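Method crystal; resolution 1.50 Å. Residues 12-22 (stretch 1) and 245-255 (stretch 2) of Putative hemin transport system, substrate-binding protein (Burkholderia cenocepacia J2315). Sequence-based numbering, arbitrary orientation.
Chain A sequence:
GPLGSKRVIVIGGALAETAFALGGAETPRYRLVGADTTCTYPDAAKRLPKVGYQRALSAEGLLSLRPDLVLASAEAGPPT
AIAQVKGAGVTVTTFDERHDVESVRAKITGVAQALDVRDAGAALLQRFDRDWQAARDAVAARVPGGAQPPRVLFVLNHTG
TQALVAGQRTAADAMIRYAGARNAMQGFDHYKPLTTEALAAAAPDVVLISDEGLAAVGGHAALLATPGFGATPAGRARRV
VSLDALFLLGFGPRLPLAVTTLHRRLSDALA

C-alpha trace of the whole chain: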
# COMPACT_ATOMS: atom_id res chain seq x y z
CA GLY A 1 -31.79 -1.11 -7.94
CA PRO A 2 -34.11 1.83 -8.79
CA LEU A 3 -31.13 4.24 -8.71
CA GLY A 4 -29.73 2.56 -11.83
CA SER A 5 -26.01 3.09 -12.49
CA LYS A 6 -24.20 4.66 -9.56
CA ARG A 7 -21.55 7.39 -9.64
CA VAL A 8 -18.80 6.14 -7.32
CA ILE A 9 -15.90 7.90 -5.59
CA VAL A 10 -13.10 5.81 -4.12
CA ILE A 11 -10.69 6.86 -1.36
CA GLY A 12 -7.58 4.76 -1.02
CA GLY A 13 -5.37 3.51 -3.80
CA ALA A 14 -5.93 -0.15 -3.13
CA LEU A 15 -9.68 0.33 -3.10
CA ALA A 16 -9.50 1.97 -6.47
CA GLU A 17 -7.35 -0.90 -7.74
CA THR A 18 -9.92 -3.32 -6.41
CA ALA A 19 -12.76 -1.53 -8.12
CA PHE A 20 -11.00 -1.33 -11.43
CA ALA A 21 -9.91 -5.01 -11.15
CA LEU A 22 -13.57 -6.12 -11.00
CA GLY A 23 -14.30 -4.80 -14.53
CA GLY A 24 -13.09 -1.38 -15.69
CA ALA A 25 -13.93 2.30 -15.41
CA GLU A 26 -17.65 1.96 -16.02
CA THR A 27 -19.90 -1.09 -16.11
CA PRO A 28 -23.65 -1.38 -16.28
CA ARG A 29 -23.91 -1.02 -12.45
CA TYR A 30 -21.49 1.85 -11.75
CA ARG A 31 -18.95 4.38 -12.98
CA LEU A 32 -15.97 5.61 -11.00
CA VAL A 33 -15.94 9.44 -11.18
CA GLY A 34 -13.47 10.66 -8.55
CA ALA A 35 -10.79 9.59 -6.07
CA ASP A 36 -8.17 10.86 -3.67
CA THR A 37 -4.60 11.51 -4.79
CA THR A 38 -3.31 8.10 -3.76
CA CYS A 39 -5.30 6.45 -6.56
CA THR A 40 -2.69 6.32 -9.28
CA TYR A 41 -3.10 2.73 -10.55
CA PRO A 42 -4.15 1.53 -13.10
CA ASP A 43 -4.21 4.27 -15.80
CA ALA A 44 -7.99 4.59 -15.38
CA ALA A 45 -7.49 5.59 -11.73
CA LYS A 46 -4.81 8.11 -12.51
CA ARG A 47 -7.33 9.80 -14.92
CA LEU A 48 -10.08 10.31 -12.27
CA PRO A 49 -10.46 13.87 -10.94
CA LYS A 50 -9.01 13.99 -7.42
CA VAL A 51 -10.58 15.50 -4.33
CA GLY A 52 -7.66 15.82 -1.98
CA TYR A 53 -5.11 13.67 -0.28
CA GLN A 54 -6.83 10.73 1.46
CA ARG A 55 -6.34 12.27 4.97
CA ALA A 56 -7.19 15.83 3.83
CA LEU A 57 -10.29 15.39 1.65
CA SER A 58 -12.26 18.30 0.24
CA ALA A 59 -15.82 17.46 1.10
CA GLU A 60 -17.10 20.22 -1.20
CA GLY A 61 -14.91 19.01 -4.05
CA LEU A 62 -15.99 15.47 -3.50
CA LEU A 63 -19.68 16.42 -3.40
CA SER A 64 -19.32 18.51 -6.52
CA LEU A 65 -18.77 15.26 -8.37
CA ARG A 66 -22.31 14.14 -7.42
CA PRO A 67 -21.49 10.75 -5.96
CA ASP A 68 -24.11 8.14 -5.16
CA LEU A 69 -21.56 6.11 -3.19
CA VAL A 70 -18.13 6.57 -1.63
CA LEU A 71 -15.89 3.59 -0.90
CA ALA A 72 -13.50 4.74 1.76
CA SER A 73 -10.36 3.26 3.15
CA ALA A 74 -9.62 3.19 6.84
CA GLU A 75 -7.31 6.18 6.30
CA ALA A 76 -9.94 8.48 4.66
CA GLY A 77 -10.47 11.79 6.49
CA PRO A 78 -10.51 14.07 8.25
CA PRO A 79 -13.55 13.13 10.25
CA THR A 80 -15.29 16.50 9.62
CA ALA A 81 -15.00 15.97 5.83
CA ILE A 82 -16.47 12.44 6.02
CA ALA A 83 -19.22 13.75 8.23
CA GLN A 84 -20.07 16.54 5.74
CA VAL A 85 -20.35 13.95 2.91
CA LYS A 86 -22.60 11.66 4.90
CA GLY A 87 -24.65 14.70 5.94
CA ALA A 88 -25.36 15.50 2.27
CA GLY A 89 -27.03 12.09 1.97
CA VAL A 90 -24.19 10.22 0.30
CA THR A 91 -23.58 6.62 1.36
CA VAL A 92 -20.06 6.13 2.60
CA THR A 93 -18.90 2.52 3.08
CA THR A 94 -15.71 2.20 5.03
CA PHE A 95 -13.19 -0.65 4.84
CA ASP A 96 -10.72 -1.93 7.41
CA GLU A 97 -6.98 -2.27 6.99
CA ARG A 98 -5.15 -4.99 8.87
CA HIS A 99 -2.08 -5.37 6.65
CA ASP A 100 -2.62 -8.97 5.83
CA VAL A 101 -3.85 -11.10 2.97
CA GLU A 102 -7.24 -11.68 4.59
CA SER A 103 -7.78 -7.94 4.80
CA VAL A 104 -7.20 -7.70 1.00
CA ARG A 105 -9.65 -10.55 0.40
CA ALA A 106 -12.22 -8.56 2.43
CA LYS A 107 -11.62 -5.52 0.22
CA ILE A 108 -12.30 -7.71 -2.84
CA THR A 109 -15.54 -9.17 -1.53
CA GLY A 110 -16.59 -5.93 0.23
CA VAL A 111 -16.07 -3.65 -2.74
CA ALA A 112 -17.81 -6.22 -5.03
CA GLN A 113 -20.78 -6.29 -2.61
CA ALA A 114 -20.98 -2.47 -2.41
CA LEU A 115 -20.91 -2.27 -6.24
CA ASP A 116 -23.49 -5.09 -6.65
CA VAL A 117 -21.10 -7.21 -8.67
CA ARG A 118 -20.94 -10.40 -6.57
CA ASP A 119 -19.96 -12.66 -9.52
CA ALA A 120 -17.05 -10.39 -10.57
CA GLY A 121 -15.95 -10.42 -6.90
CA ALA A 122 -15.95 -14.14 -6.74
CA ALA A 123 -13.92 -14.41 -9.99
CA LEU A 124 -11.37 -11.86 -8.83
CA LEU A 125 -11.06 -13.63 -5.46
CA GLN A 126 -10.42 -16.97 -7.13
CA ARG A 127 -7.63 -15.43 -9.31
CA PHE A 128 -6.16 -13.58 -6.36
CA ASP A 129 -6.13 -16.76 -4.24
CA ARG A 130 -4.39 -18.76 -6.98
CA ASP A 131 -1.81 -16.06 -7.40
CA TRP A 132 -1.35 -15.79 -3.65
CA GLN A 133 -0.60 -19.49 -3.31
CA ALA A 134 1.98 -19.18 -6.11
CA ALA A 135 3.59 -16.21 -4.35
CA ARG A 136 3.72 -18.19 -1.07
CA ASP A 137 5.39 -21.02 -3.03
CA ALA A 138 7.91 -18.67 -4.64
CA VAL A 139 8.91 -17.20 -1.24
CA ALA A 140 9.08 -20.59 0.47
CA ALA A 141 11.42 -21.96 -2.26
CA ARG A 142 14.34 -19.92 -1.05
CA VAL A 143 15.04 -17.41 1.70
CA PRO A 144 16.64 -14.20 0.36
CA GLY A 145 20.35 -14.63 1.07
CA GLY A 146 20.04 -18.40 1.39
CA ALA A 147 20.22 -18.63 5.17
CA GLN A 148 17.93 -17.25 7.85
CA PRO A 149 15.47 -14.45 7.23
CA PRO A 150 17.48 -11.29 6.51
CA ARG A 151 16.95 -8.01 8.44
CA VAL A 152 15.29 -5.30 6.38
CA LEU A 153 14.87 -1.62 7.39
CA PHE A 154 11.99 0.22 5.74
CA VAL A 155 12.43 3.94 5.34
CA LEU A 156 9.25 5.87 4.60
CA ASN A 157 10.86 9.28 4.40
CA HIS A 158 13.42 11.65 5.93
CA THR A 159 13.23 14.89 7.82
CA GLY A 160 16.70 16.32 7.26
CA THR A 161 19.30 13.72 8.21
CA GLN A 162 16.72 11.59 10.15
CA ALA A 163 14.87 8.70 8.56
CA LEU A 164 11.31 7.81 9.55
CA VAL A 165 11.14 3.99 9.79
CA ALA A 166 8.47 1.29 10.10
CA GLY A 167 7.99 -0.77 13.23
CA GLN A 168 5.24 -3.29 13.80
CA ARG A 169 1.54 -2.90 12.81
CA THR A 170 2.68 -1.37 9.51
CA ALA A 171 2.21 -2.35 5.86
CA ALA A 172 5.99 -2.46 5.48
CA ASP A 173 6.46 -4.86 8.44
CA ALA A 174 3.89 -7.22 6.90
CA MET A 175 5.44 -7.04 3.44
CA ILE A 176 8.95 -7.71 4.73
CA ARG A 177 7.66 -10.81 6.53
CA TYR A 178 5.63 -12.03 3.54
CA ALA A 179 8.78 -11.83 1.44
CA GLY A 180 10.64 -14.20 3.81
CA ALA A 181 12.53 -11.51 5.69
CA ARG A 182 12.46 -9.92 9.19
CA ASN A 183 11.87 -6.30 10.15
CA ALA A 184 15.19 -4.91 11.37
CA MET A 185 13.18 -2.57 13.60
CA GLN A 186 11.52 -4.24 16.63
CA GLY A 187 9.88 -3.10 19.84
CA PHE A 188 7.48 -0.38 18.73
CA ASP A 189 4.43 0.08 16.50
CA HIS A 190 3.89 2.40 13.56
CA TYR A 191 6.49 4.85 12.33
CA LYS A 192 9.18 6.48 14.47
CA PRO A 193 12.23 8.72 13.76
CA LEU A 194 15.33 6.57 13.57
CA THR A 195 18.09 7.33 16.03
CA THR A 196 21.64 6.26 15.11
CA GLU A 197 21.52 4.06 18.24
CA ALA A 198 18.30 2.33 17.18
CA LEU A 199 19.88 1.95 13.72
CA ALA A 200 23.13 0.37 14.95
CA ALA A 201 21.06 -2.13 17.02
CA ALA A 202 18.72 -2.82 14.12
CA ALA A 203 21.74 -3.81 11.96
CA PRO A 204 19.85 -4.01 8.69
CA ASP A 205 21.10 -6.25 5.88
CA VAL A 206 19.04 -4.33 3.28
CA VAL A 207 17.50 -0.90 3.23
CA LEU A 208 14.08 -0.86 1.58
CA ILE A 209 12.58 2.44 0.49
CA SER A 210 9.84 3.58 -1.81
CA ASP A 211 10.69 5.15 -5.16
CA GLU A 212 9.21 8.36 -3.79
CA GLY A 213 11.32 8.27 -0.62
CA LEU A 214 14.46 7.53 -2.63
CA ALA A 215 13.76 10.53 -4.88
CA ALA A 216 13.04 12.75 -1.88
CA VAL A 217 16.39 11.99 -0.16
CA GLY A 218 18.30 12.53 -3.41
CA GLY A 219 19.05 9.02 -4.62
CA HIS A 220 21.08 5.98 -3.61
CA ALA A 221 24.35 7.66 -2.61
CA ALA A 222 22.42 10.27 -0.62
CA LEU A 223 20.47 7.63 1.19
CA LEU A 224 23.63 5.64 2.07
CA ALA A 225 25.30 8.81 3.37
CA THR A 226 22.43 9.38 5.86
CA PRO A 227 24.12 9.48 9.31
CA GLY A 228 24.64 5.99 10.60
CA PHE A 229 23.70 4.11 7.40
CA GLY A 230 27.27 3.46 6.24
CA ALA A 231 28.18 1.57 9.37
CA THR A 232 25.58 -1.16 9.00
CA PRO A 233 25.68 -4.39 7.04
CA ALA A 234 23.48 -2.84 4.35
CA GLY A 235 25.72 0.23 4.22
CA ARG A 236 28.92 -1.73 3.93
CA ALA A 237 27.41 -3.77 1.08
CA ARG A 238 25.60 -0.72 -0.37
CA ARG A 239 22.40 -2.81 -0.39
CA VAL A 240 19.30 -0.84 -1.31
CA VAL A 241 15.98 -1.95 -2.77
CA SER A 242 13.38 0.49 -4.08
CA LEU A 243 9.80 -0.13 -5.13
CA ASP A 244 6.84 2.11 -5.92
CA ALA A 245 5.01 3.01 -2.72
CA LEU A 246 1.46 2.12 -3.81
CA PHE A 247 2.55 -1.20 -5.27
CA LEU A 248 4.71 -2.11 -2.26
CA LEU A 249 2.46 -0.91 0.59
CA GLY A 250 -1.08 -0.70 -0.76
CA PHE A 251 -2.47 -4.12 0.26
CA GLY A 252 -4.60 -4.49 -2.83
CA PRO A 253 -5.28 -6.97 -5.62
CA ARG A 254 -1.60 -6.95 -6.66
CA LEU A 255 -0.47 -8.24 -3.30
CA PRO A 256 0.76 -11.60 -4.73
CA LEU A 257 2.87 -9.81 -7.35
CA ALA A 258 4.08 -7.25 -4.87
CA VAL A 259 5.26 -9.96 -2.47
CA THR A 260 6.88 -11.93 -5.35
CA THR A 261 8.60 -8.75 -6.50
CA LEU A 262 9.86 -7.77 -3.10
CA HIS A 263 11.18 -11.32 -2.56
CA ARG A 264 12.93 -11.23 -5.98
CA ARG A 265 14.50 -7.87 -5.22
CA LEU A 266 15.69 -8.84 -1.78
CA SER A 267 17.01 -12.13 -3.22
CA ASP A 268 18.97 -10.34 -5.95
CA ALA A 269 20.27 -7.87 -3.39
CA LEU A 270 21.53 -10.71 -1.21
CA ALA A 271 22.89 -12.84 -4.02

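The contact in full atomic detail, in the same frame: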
# COMPACT_ATOMS: atom_id res chain seq x y z
N GLY A 12 -8.54 5.75 -1.37
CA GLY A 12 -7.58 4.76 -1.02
C GLY A 12 -7.15 3.99 -2.25
O GLY A 12 -7.93 3.30 -2.90
N GLY A 13 -5.87 4.10 -2.59
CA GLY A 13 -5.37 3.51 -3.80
C GLY A 13 -5.69 2.04 -4.03
O GLY A 13 -6.05 1.61 -5.13
N ALA A 14 -5.60 1.24 -2.99
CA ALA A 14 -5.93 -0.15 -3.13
C ALA A 14 -7.38 -0.41 -3.38
O ALA A 14 -7.72 -1.41 -3.99
CB ALA A 14 -5.47 -0.94 -1.90
N LEU A 15 -8.28 0.42 -2.81
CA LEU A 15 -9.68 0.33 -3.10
C LEU A 15 -9.98 0.64 -4.53
O LEU A 15 -10.82 -0.01 -5.19
CB LEU A 15 -10.53 1.20 -2.13
CG LEU A 15 -10.62 0.74 -0.71
CD1 LEU A 15 -11.63 1.65 -0.01
CD2 LEU A 15 -11.08 -0.70 -0.58
N ALA A 16 -9.30 1.66 -5.09
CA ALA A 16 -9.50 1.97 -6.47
C ALA A 16 -9.00 0.82 -7.36
O ALA A 16 -9.65 0.46 -8.33
CB ALA A 16 -8.81 3.27 -6.86
N GLU A 17 -7.84 0.27 -7.02
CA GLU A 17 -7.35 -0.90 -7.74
C GLU A 17 -8.36 -2.02 -7.71
O GLU A 17 -8.56 -2.70 -8.73
CB GLU A 17 -6.03 -1.38 -7.17
CG GLU A 17 -4.84 -0.46 -7.44
CD GLU A 17 -3.52 -1.11 -7.20
OE1 GLU A 17 -3.34 -2.30 -7.53
OE2 GLU A 17 -2.60 -0.47 -6.64
N THR A 18 -8.94 -2.26 -6.53
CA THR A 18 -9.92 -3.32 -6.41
C THR A 18 -11.12 -3.07 -7.31
O THR A 18 -11.52 -3.93 -8.10
CB THR A 18 -10.34 -3.43 -4.95
OG1 THR A 18 -9.20 -3.74 -4.11
CG2 THR A 18 -11.40 -4.52 -4.73
N ALA A 19 -11.64 -1.86 -7.25
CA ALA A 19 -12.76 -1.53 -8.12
C ALA A 19 -12.44 -1.72 -9.57
O ALA A 19 -13.21 -2.34 -10.33
CB ALA A 19 -13.24 -0.13 -7.86
N PHE A 20 -11.31 -1.20 -10.03
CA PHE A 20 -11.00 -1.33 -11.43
C PHE A 20 -10.78 -2.78 -11.80
O PHE A 20 -11.13 -3.15 -12.90
CB PHE A 20 -9.84 -0.41 -11.88
CG PHE A 20 -10.25 1.03 -12.05
CD1 PHE A 20 -11.11 1.42 -13.04
CD2 PHE A 20 -9.84 1.97 -11.16
CE1 PHE A 20 -11.52 2.75 -13.16
CE2 PHE A 20 -10.19 3.30 -11.30
CZ PHE A 20 -11.07 3.68 -12.26
N ALA A 21 -10.23 -3.60 -10.88
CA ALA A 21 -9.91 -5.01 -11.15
C ALA A 21 -11.18 -5.88 -11.35
O ALA A 21 -11.10 -6.95 -11.91
CB ALA A 21 -9.05 -5.57 -10.03
N LEU A 22 -12.30 -5.41 -10.85
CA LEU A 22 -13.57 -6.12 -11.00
C LEU A 22 -14.17 -5.98 -12.39
O LEU A 22 -14.92 -6.87 -12.81
CB LEU A 22 -14.61 -5.66 -9.96
CG LEU A 22 -14.23 -6.00 -8.51
CD1 LEU A 22 -15.01 -5.14 -7.53
CD2 LEU A 22 -14.49 -7.48 -8.25
N ALA A 245 5.67 3.08 -4.01
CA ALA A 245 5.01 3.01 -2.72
C ALA A 245 3.63 2.34 -2.79
O ALA A 245 3.32 1.52 -1.92
CB ALA A 245 4.80 4.41 -2.16
N LEU A 246 2.79 2.71 -3.74
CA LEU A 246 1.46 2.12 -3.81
C LEU A 246 1.51 0.61 -4.05
O LEU A 246 0.84 -0.17 -3.39
CB LEU A 246 0.59 2.79 -4.84
CG LEU A 246 -0.79 2.15 -5.08
CD1 LEU A 246 -1.64 2.22 -3.84
CD2 LEU A 246 -1.45 2.89 -6.24
N PHE A 247 2.38 0.20 -4.94
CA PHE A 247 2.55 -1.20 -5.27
C PHE A 247 3.07 -1.95 -4.06
O PHE A 247 2.56 -3.00 -3.70
CB PHE A 247 3.54 -1.28 -6.45
CG PHE A 247 3.87 -2.67 -6.95
CD1 PHE A 247 2.95 -3.68 -7.00
CD2 PHE A 247 5.08 -2.88 -7.50
CE1 PHE A 247 3.25 -4.90 -7.54
CE2 PHE A 247 5.40 -4.13 -8.03
CZ PHE A 247 4.47 -5.15 -7.97
N LEU A 248 4.10 -1.42 -3.41
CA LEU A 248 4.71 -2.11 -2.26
C LEU A 248 3.74 -2.19 -1.08
O LEU A 248 3.58 -3.26 -0.45
CB LEU A 248 5.98 -1.35 -1.85
CG LEU A 248 6.71 -1.85 -0.61
CD1 LEU A 248 7.17 -3.29 -0.71
CD2 LEU A 248 7.87 -0.91 -0.28
N LEU A 249 3.10 -1.07 -0.73
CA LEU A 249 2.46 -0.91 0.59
C LEU A 249 0.94 -0.95 0.55
O LEU A 249 0.32 -0.93 1.62
CB LEU A 249 2.89 0.40 1.23
CG LEU A 249 4.39 0.60 1.47
CD1 LEU A 249 4.67 2.06 1.83
CD2 LEU A 249 4.91 -0.38 2.50
N GLY A 250 0.34 -0.95 -0.64
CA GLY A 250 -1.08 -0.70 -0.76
C GLY A 250 -2.02 -1.76 -0.21
O GLY A 250 -3.17 -1.42 0.15
N PHE A 251 -1.57 -3.02 -0.17
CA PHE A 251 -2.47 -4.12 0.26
C PHE A 251 -3.73 -4.15 -0.59
O PHE A 251 -4.85 -3.99 -0.09
CB PHE A 251 -2.72 -4.05 1.79
CG PHE A 251 -1.68 -4.75 2.53
CD1 PHE A 251 -0.50 -4.11 2.87
CD2 PHE A 251 -1.78 -6.12 2.75
CE1 PHE A 251 0.51 -4.78 3.48
CE2 PHE A 251 -0.73 -6.82 3.32
CZ PHE A 251 0.42 -6.16 3.67
N GLY A 252 -3.54 -4.32 -1.89
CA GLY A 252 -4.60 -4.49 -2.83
C GLY A 252 -4.50 -5.73 -3.70
O GLY A 252 -3.78 -6.69 -3.36
N PRO A 253 -5.20 -5.75 -4.84
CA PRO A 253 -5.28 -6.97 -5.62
C PRO A 253 -3.96 -7.42 -6.21
O PRO A 253 -3.87 -8.50 -6.76
CB PRO A 253 -6.35 -6.68 -6.68
CG PRO A 253 -6.40 -5.21 -6.73
CD PRO A 253 -6.06 -4.68 -5.39
N ARG A 254 -2.95 -6.56 -6.19
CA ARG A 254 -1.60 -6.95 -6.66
C ARG A 254 -0.71 -7.49 -5.59
O ARG A 254 0.47 -7.72 -5.80
CB ARG A 254 -0.89 -5.77 -7.35
CG ARG A 254 -1.54 -5.28 -8.64
CD ARG A 254 -0.75 -4.16 -9.33
NE ARG A 254 -0.75 -2.94 -8.55
CZ ARG A 254 0.12 -1.92 -8.70
NH1 ARG A 254 1.15 -2.02 -9.54
NH2 ARG A 254 0.00 -0.82 -7.97
N LEU A 255 -1.29 -7.77 -4.41
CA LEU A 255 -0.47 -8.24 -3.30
C LEU A 255 0.44 -9.43 -3.70
O LEU A 255 1.60 -9.45 -3.35
CB LEU A 255 -1.34 -8.61 -2.08
CG LEU A 255 -0.53 -9.03 -0.85
CD1 LEU A 255 0.26 -7.93 -0.20
CD2 LEU A 255 -1.46 -9.65 0.17
O HOH W 1 -2.85 -3.84 -5.37
O HOH W 2 -1.46 -1.43 -4.36

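Contact between helix 13-22 and the segment 245-255, in which a short helix starting at Ala245 gives way to a turn; the two helix axes run nearly perpendicular, at 84°, with a closest approach of 10.8 Å. Most of the covered surface on the side of segment 245-255 belongs to Pro253, Leu246 and Arg254. The polar centre is Glu17, a buried carboxylate whose two oxygens are each satisfied twice. Arg254 approaches it side-on with its guanidinium: NE donates to Glu17 OE1 at 2.9 Å and NH2 of Arg254 donates to Glu17 OE2, also at 2.9 Å, a paired salt bridge with N-H...O angles of 143° and 157°. The CA-to-CB bond of Arg254 points sideways, and the side chain, bent at chi1 (m) and chi3 (m) with chi2 t, brings its end to the acid.

Each carboxylate oxygen also accepts from a water. Water 1 donates to Glu17 OE1 (2.7 Å) and accepts from the backbone N of Arg254 (2.8 Å), so the same residue is tied to the acid through both side chain and main chain. Water 2 donates to Glu17 OE2 (2.7 Å) and to Leu246 O (2.8 Å), carrying the link back to the helix. That carbonyl also takes a weak hydrogen bond from Gly250 N, 2.9 Å from Leu246 O. Inside the turn Gly252-Leu255, of type I, Leu255 N donates to Gly252 O at 2.9 Å.

On helix 13-22, Ala14 O receives both Thr18 N (2.9 Å) and the hydroxyl Thr18 OG1 (2.8 Å). The hydroxyl is thereby supplied with an acceptor within its own helix, and its approach to the other stretch, Thr18 OG1 to Pro253 CD at 3.5 Å, is simple packing.

Around these polar groups the fit is close. Ala14 CB lies 3.1 Å from Gly250 O and 3.8 Å from Gly252 CA, where the backbones come nearest (4.5 Å between Ala14 CA and Gly252 CA). A CB on Gly252 would sit tightly, 3.0 Å from Ala14 CB, and would clash with Pro253 CD, 2.6 Å away. A CB on Gly13 would fall 2.7 Å from Leu246 CD1, a clash with a methyl that instead rests 3.9 Å from Gly13 CA. Pro253 lies along the helix, its CD 3.7 Å from Glu17 CB and its CG 4.2 Å from Ala21 CB.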